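Local structure of thermotoga maritima TmcAL (Thermotoga maritima, 5Y0T) at residues A[98-104]-A[187-193]; A[3-9]-A[32-38]. The protein is a HIGH nucleotidyl transferase family protein of the HUP clan that holds adenosine-5'-rp-alpha-thio-triphosphate at the C-terminal ends of parallel strands in a mixed beta sheet. Residues are numbered along the deposited sequence.

Interaction 1 (A[98-104]-A[187-193]); sequences DVVFGSE and RFHTIKR. With TAT (adenosine-5'-rp-alpha-thio-triphosphate), chain E.
Strands 98-103 and 187-192 run parallel; their axes come within 4.5 Å, with directions 38° apart. D98 pairs with R187, and the register holds through S103 with K192. Both strands are extended, and the chain turns at E104 (phi/psi -71/-42). D98 (chi1 m) forms a salt bridge with R187: R187 NH2 lies 2.9 Å from D98 OD1 and R187 NE 3.0 Å from D98 OD2. D98 OD2 also accepts H189 NE2 at 2.7 Å. V99 N bonds R187 O at 2.8 Å, and V99 O takes H189 N at 2.8 Å. V99 packs on the F188 ring, CB to CE2 3.7 Å. On the other face V100 CG1 meets I191 CG2 at 3.7 Å. F101 (chi1 p) bonds H189 O through N at 3.0 Å and receives I191 N on its O at 3.1 Å; its ring edge meets F188. G102 N donates to O3' of TAT at 3.0 Å. A CB on G102 would clash with the ligand O2'. S103 N reaches I191 O at 2.8 Å, and R193 N reaches S103 O at 2.9 Å. R193 NH1 then bonds O2B of TAT, and NH2 bonds O3G, each at 2.8 Å. The strand ends line the nucleotide pocket, as is usual in HUP folds. Helix 15-28 packs on V100 and I191, helix 167-182 on F188, and helix 108-120 on F101 and T190. Strand 3-8 flanks D98.

Interaction 2 (A[3-9]-A[32-38]); sequences VLGVVVE and YTIAVMS. With TAT (adenosine-5'-rp-alpha-thio-triphosphate), chain E.
This is a buried parallel strand pairing in the central sheet, between strands 3-8 and 32-38. Both strands are extended; their axes come within 4.7 Å and their N-to-C directions differ by 21°. The register runs from L4-T33 to V8-M37. L4 N bonds Y32 O (2.9 Å), and I34 N bonds L4 O (2.8 Å). The ladder continues with V6 N to I34 O (3.0 Å), V36 N to V6 O (2.9 Å), V8 N to V36 O (3.0 Å) and S38 N to V8 O (3.1 Å). Helix 15-28 links the strands, making a beta-alpha-beta unit, the opening element of this Rossmann-like HUP fold. The helix packs on L4, V6 and T33. On that face V6 CG2 meets A35 CB and V8 CG2 (chi1 m) meets M37 CB, both at 3.7 Å. On the opposite face V3 CG1 touches I34 CD1 at 3.7 Å. At the C-terminal end of the pairing, S38 OG donates to E9 OE2, and E9 N to O2A of TAT, each at 2.8 Å.

Interactions 1 and 2 lie in one sheet, with centres about 12 Å apart. Interaction 2 closes before interaction 1 opens along the chain. Strands 3-8 and 98-103 are neighbours, so the four strands run in the order 32-38, 3-8, 98-103, 187-192, all parallel. The two pairs meet: D98 O lies 2.7 Å from G5 N, a probable hydrogen bond, and V100 CG2 packs on L4 CD1 at 3.6 Å. Helix 15-28 touches side chains of both contacts. Both also reach TAT from their C-terminal ends. 3-9 meets the alpha-thiophosphate and C5'; 98-104 meets the ribose; 187-193 meets the base, ribose O2' (weakly) and outer phosphates. One pocket is built from strands far apart in sequence.

Interaction 1 (A[98-104]-A[187-193])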
loop_
_atom_site.group_PDB
_atom_site.type_symbol
_atom_site.label_atom_id
_atom_site.label_comp_id
_atom_site.label_asym_id
_atom_site.label_seq_id
_atom_site.Cartn_x
_atom_site.Cartn_y
_atom_site.Cartn_z
ATOM N N ASP A 98 32.910 -9.095 24.115
ATOM C CA ASP A 98 33.763 -8.481 23.109
ATOM C C ASP A 98 33.005 -8.315 21.814
ATOM O O ASP A 98 32.330 -9.234 21.366
ATOM C CB ASP A 98 35.019 -9.317 22.816
ATOM C CG ASP A 98 35.970 -9.405 23.989
ATOM O OD1 ASP A 98 35.793 -10.311 24.834
ATOM O OD2 ASP A 98 36.917 -8.587 24.047
ATOM N N VAL A 99 33.151 -7.155 21.195
ATOM C CA VAL A 99 32.595 -6.929 19.868
ATOM C C VAL A 99 33.697 -6.442 18.936
ATOM O O VAL A 99 34.493 -5.573 19.305
ATOM C CB VAL A 99 31.431 -5.905 19.902
ATOM C CG1 VAL A 99 31.093 -5.425 18.490
ATOM C CG2 VAL A 99 30.205 -6.526 20.568
ATOM N N VAL A 100 33.754 -7.032 17.747
ATOM C CA VAL A 100 34.748 -6.694 16.736
ATOM C C VAL A 100 34.064 -6.197 15.464
ATOM O O VAL A 100 33.209 -6.892 14.910
ATOM C CB VAL A 100 35.620 -7.915 16.366
ATOM C CG1 VAL A 100 36.639 -7.533 15.308
ATOM C CG2 VAL A 100 36.312 -8.488 17.604
ATOM N N PHE A 101 34.433 -5.013 14.991
ATOM C CA PHE A 101 33.871 -4.530 13.729
ATOM C C PHE A 101 34.974 -4.171 12.743
ATOM O O PHE A 101 36.053 -3.762 13.152
ATOM C CB PHE A 101 32.951 -3.319 13.961
ATOM C CG PHE A 101 33.599 -2.186 14.734
ATOM C CD1 PHE A 101 33.394 -2.062 16.104
ATOM C CD2 PHE A 101 34.368 -1.232 14.089
ATOM C CE1 PHE A 101 33.984 -1.025 16.819
ATOM C CE2 PHE A 101 34.954 -0.193 14.797
ATOM C CZ PHE A 101 34.759 -0.097 16.166
ATOM N N GLY A 102 34.688 -4.313 11.449
ATOM C CA GLY A 102 35.620 -3.917 10.413
ATOM C C GLY A 102 35.737 -2.407 10.365
ATOM O O GLY A 102 34.751 -1.694 10.571
ATOM N N SER A 103 36.945 -1.926 10.085
ATOM C CA SER A 103 37.265 -0.503 10.179
ATOM C C SER A 103 38.195 -0.070 9.045
ATOM O O SER A 103 39.110 -0.805 8.666
ATOM C CB SER A 103 37.890 -0.222 11.554
ATOM O OG SER A 103 38.617 0.990 11.589
ATOM N N GLU A 104 37.968 1.116 8.484
ATOM C CA GLU A 104 38.864 1.609 7.444
ATOM C C GLU A 104 40.222 1.995 8.025
ATOM O O GLU A 104 41.278 1.770 7.401
ATOM C CB GLU A 104 38.248 2.812 6.708
ATOM C CG GLU A 104 37.009 2.473 5.860
ATOM C CD GLU A 104 35.702 2.556 6.636
ATOM O OE1 GLU A 104 35.740 2.726 7.882
ATOM O OE2 GLU A 104 34.629 2.445 5.998
ATOM N N ARG A 187 33.889 -4.939 25.507
ATOM C CA ARG A 187 35.136 -4.448 24.925
ATOM C C ARG A 187 35.029 -4.412 23.402
ATOM O O ARG A 187 34.689 -5.424 22.791
ATOM C CB ARG A 187 36.318 -5.330 25.341
ATOM C CG ARG A 187 36.665 -5.260 26.824
ATOM C CD ARG A 187 37.753 -6.269 27.174
ATOM N NE ARG A 187 37.325 -7.641 26.904
ATOM C CZ ARG A 187 37.059 -8.540 27.845
ATOM N NH1 ARG A 187 37.209 -8.223 29.125
ATOM N NH2 ARG A 187 36.685 -9.765 27.508
ATOM N N PHE A 188 35.319 -3.258 22.799
ATOM C CA PHE A 188 35.233 -3.104 21.342
ATOM C C PHE A 188 36.609 -3.192 20.682
ATOM O O PHE A 188 37.619 -2.799 21.268
ATOM C CB PHE A 188 34.536 -1.777 20.972
ATOM C CG PHE A 188 33.050 -1.801 21.227
ATOM C CD1 PHE A 188 32.540 -1.445 22.468
ATOM C CD2 PHE A 188 32.177 -2.243 20.251
ATOM C CE1 PHE A 188 31.176 -1.497 22.713
ATOM C CE2 PHE A 188 30.803 -2.304 20.481
ATOM C CZ PHE A 188 30.301 -1.929 21.707
ATOM N N HIS A 189 36.648 -3.770 19.488
ATOM C CA HIS A 189 37.906 -3.964 18.757
ATOM C C HIS A 189 37.659 -3.652 17.291
ATOM O O HIS A 189 36.577 -3.911 16.796
ATOM C CB HIS A 189 38.419 -5.399 18.855
ATOM C CG HIS A 189 38.411 -5.966 20.238
ATOM N ND1 HIS A 189 39.562 -6.129 20.977
ATOM C CD2 HIS A 189 37.397 -6.430 21.007
ATOM C CE1 HIS A 189 39.256 -6.660 22.148
ATOM N NE2 HIS A 189 37.948 -6.842 22.197
ATOM N N THR A 190 38.673 -3.141 16.603
ATOM C CA THR A 190 38.618 -2.984 15.153
ATOM C C THR A 190 39.454 -4.066 14.500
ATOM O O THR A 190 40.416 -4.556 15.091
ATOM C CB THR A 190 39.173 -1.613 14.663
ATOM O OG1 THR A 190 40.586 -1.549 14.928
ATOM C CG2 THR A 190 38.495 -0.460 15.355
ATOM N N ILE A 191 39.064 -4.464 13.293
ATOM C CA ILE A 191 40.006 -5.104 12.392
ATOM C C ILE A 191 40.017 -4.304 11.094
ATOM O O ILE A 191 39.037 -3.639 10.762
ATOM C CB ILE A 191 39.660 -6.602 12.135
ATOM C CG1 ILE A 191 38.232 -6.779 11.593
ATOM C CG2 ILE A 191 39.858 -7.409 13.413
ATOM C CD1 ILE A 191 38.170 -6.917 10.084
ATOM N N LYS A 192 41.135 -4.357 10.373
ATOM C CA LYS A 192 41.268 -3.598 9.139
ATOM C C LYS A 192 40.417 -4.169 8.002
ATOM O O LYS A 192 40.545 -5.343 7.667
ATOM C CB LYS A 192 42.732 -3.568 8.686
ATOM C CG LYS A 192 42.953 -2.771 7.392
ATOM C CD LYS A 192 42.920 -1.261 7.647
ATOM C CE LYS A 192 43.168 -0.470 6.355
ATOM N NZ LYS A 192 41.938 -0.470 5.487
ATOM N N ARG A 193 39.583 -3.335 7.386
ATOM C CA ARG A 193 38.907 -3.742 6.147
ATOM C C ARG A 193 39.871 -3.784 4.986
ATOM O O ARG A 193 40.690 -2.883 4.836
ATOM C CB ARG A 193 37.759 -2.799 5.802
ATOM C CG ARG A 193 36.584 -2.905 6.755
ATOM C CD ARG A 193 35.515 -1.895 6.394
ATOM N NE ARG A 193 35.028 -2.099 5.035
ATOM C CZ ARG A 193 33.897 -2.734 4.739
ATOM N NH1 ARG A 193 33.135 -3.227 5.716
ATOM N NH2 ARG A 193 33.528 -2.870 3.469
HETATM N N1 TAT E . 37.378 -6.767 5.149
HETATM C C2 TAT E . 37.242 -6.816 6.488
HETATM N N3 TAT E . 36.053 -6.767 7.115
HETATM C C4 TAT E . 34.904 -6.665 6.405
HETATM C C5 TAT E . 34.967 -6.625 4.941
HETATM C C6 TAT E . 36.314 -6.676 4.326
HETATM N N6 TAT E . 36.468 -6.639 2.981
HETATM N N7 TAT E . 33.695 -6.534 4.499
HETATM C C8 TAT E . 32.878 -6.528 5.585
HETATM N N9 TAT E . 33.606 -6.607 6.717
HETATM P PA TAT E . 28.163 -6.262 7.028
HETATM P PB TAT E . 29.250 -4.294 5.135
HETATM P PG TAT E . 29.970 -4.161 2.339
HETATM C "C1'" TAT E . 33.071 -6.608 8.096
HETATM O O1A TAT E . 30.621 -5.227 1.474
HETATM O O1B TAT E . 28.304 -3.160 4.873
HETATM S S1G TAT E . 27.526 -4.976 8.341
HETATM C "C2'" TAT E . 32.259 -5.338 8.341
HETATM O "O2'" TAT E . 33.095 -4.212 8.609
HETATM O O2A TAT E . 27.315 -7.496 6.770
HETATM O O2B TAT E . 30.463 -4.053 5.996
HETATM O O2G TAT E . 28.598 -3.756 1.835
HETATM C "C3'" TAT E . 31.397 -5.747 9.515
HETATM O "O3'" TAT E . 32.099 -5.571 10.759
HETATM O O3A TAT E . 28.401 -5.592 5.577
HETATM O O3B TAT E . 29.718 -4.946 3.727
HETATM O O3G TAT E . 30.840 -2.987 2.719
HETATM C "C4'" TAT E . 31.172 -7.236 9.269
HETATM O "O4'" TAT E . 32.149 -7.671 8.315
HETATM C "C5'" TAT E . 29.778 -7.517 8.700
HETATM O "O5'" TAT E . 29.619 -6.752 7.504
#

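Interaction 2 (A[3-9]-A[32-38])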
loop_
_atom_site.group_PDB
_atom_site.type_symbol
_atom_site.label_atom_id
_atom_site.label_comp_id
_atom_site.label_asym_id
_atom_site.label_seq_id
_atom_site.Cartn_x
_atom_site.Cartn_y
_atom_site.Cartn_z
ATOM N N VAL A 3 32.829 -14.145 25.057
ATOM C CA VAL A 3 31.853 -14.325 23.993
ATOM C C VAL A 3 31.932 -13.176 23.007
ATOM O O VAL A 3 31.745 -12.012 23.364
ATOM C CB VAL A 3 30.407 -14.424 24.530
ATOM C CG1 VAL A 3 29.418 -14.514 23.361
ATOM C CG2 VAL A 3 30.270 -15.638 25.459
ATOM N N LEU A 4 32.215 -13.518 21.758
ATOM C CA LEU A 4 32.308 -12.542 20.684
ATOM C C LEU A 4 30.936 -12.202 20.119
ATOM O O LEU A 4 30.200 -13.112 19.733
ATOM C CB LEU A 4 33.175 -13.094 19.560
ATOM C CG LEU A 4 33.226 -12.281 18.267
ATOM C CD1 LEU A 4 33.861 -10.902 18.556
ATOM C CD2 LEU A 4 34.002 -13.058 17.205
ATOM N N GLY A 5 30.568 -10.921 20.121
ATOM C CA GLY A 5 29.413 -10.462 19.350
ATOM C C GLY A 5 29.860 -9.786 18.057
ATOM O O GLY A 5 30.876 -9.067 18.042
ATOM N N VAL A 6 29.066 -9.930 17.001
ATOM C CA VAL A 6 29.314 -9.219 15.750
ATOM C C VAL A 6 27.977 -8.698 15.213
ATOM O O VAL A 6 26.926 -9.341 15.369
ATOM C CB VAL A 6 30.036 -10.089 14.681
ATOM C CG1 VAL A 6 31.450 -10.513 15.174
ATOM C CG2 VAL A 6 29.220 -11.331 14.285
ATOM N N VAL A 7 28.036 -7.511 14.617
ATOM C CA VAL A 7 26.872 -6.838 14.034
ATOM C C VAL A 7 26.974 -6.979 12.530
ATOM O O VAL A 7 27.977 -6.578 11.954
ATOM C CB VAL A 7 26.829 -5.347 14.409
ATOM C CG1 VAL A 7 25.598 -4.656 13.758
ATOM C CG2 VAL A 7 26.828 -5.184 15.935
ATOM N N VAL A 8 25.978 -7.585 11.889
ATOM C CA VAL A 8 26.142 -7.997 10.498
ATOM C C VAL A 8 24.853 -7.873 9.701
ATOM O O VAL A 8 23.766 -7.783 10.254
ATOM C CB VAL A 8 26.633 -9.476 10.385
ATOM C CG1 VAL A 8 27.957 -9.679 11.125
ATOM C CG2 VAL A 8 25.566 -10.430 10.939
ATOM N N GLU A 9 25.001 -7.884 8.384
ATOM C CA GLU A 9 23.878 -7.860 7.451
ATOM C C GLU A 9 24.010 -9.063 6.524
ATOM O O GLU A 9 23.016 -9.719 6.226
ATOM C CB GLU A 9 23.806 -6.532 6.710
ATOM C CG GLU A 9 23.453 -5.412 7.681
ATOM C CD GLU A 9 22.771 -4.242 7.002
ATOM O OE1 GLU A 9 23.383 -3.661 6.088
ATOM O OE2 GLU A 9 21.608 -3.939 7.356
ATOM N N TYR A 32 32.427 -18.641 22.411
ATOM C CA TYR A 32 31.276 -18.649 21.505
ATOM C C TYR A 32 31.220 -17.360 20.710
ATOM O O TYR A 32 31.737 -16.341 21.146
ATOM C CB TYR A 32 29.947 -18.812 22.273
ATOM C CG TYR A 32 29.907 -20.030 23.170
ATOM C CD1 TYR A 32 29.466 -21.267 22.684
ATOM C CD2 TYR A 32 30.313 -19.945 24.502
ATOM C CE1 TYR A 32 29.431 -22.382 23.496
ATOM C CE2 TYR A 32 30.291 -21.058 25.319
ATOM C CZ TYR A 32 29.847 -22.269 24.807
ATOM O OH TYR A 32 29.827 -23.362 25.618
ATOM N N THR A 33 30.549 -17.411 19.563
ATOM C CA THR A 33 30.337 -16.242 18.716
ATOM C C THR A 33 28.844 -16.067 18.436
ATOM O O THR A 33 28.175 -16.996 18.000
ATOM C CB THR A 33 31.097 -16.383 17.388
ATOM O OG1 THR A 33 32.498 -16.462 17.666
ATOM C CG2 THR A 33 30.837 -15.200 16.470
ATOM N N ILE A 34 28.344 -14.869 18.702
ATOM C CA ILE A 34 26.949 -14.534 18.517
ATOM C C ILE A 34 26.848 -13.399 17.508
ATOM O O ILE A 34 27.554 -12.399 17.629
ATOM C CB ILE A 34 26.311 -14.113 19.845
ATOM C CG1 ILE A 34 26.309 -15.296 20.829
ATOM C CG2 ILE A 34 24.904 -13.585 19.614
ATOM C CD1 ILE A 34 25.880 -14.886 22.240
ATOM N N ALA A 35 25.985 -13.549 16.508
ATOM C CA ALA A 35 25.771 -12.467 15.535
ATOM C C ALA A 35 24.387 -11.871 15.705
ATOM O O ALA A 35 23.440 -12.606 15.940
ATOM C CB ALA A 35 25.945 -12.978 14.111
ATOM N N VAL A 36 24.284 -10.546 15.624
ATOM C CA VAL A 36 22.990 -9.884 15.494
ATOM C C VAL A 36 22.950 -9.372 14.067
ATOM O O VAL A 36 23.821 -8.612 13.641
ATOM C CB VAL A 36 22.759 -8.740 16.553
ATOM C CG1 VAL A 36 23.799 -7.586 16.440
ATOM C CG2 VAL A 36 21.321 -8.198 16.466
ATOM N N MET A 37 21.936 -9.830 13.328
ATOM C CA MET A 37 21.878 -9.699 11.883
ATOM C C MET A 37 20.575 -9.025 11.453
ATOM O O MET A 37 19.500 -9.377 11.930
ATOM C CB MET A 37 21.984 -11.085 11.217
ATOM C CG MET A 37 22.115 -11.075 9.690
ATOM S SD MET A 37 22.010 -12.733 8.981
ATOM C CE MET A 37 20.223 -12.945 9.009
ATOM N N SER A 38 20.678 -8.065 10.545
ATOM C CA SER A 38 19.497 -7.516 9.900
ATOM C C SER A 38 18.704 -8.633 9.240
ATOM O O SER A 38 19.273 -9.579 8.691
ATOM C CB SER A 38 19.891 -6.469 8.859
ATOM O OG SER A 38 20.446 -5.323 9.486
HETATM N N1 TAT E . 37.378 -6.767 5.149
HETATM C C2 TAT E . 37.242 -6.816 6.488
HETATM N N3 TAT E . 36.053 -6.767 7.115
HETATM C C4 TAT E . 34.904 -6.665 6.405
HETATM C C5 TAT E . 34.967 -6.625 4.941
HETATM C C6 TAT E . 36.314 -6.676 4.326
HETATM N N6 TAT E . 36.468 -6.639 2.981
HETATM N N7 TAT E . 33.695 -6.534 4.499
HETATM C C8 TAT E . 32.878 -6.528 5.585
HETATM N N9 TAT E . 33.606 -6.607 6.717
HETATM P PA TAT E . 28.163 -6.262 7.028
HETATM P PB TAT E . 29.250 -4.294 5.135
HETATM P PG TAT E . 29.970 -4.161 2.339
HETATM C "C1'" TAT E . 33.071 -6.608 8.096
HETATM O O1A TAT E . 30.621 -5.227 1.474
HETATM O O1B TAT E . 28.304 -3.160 4.873
HETATM S S1G TAT E . 27.526 -4.976 8.341
HETATM C "C2'" TAT E . 32.259 -5.338 8.341
HETATM O "O2'" TAT E . 33.095 -4.212 8.609
HETATM O O2A TAT E . 27.315 -7.496 6.770
HETATM O O2B TAT E . 30.463 -4.053 5.996
HETATM O O2G TAT E . 28.598 -3.756 1.835
HETATM C "C3'" TAT E . 31.397 -5.747 9.515
HETATM O "O3'" TAT E . 32.099 -5.571 10.759
HETATM O O3A TAT E . 28.401 -5.592 5.577
HETATM O O3B TAT E . 29.718 -4.946 3.727
HETATM O O3G TAT E . 30.840 -2.987 2.719
HETATM C "C4'" TAT E . 31.172 -7.236 9.269
HETATM O "O4'" TAT E . 32.149 -7.671 8.315
HETATM C "C5'" TAT E . 29.778 -7.517 8.700
HETATM O "O5'" TAT E . 29.619 -6.752 7.504
#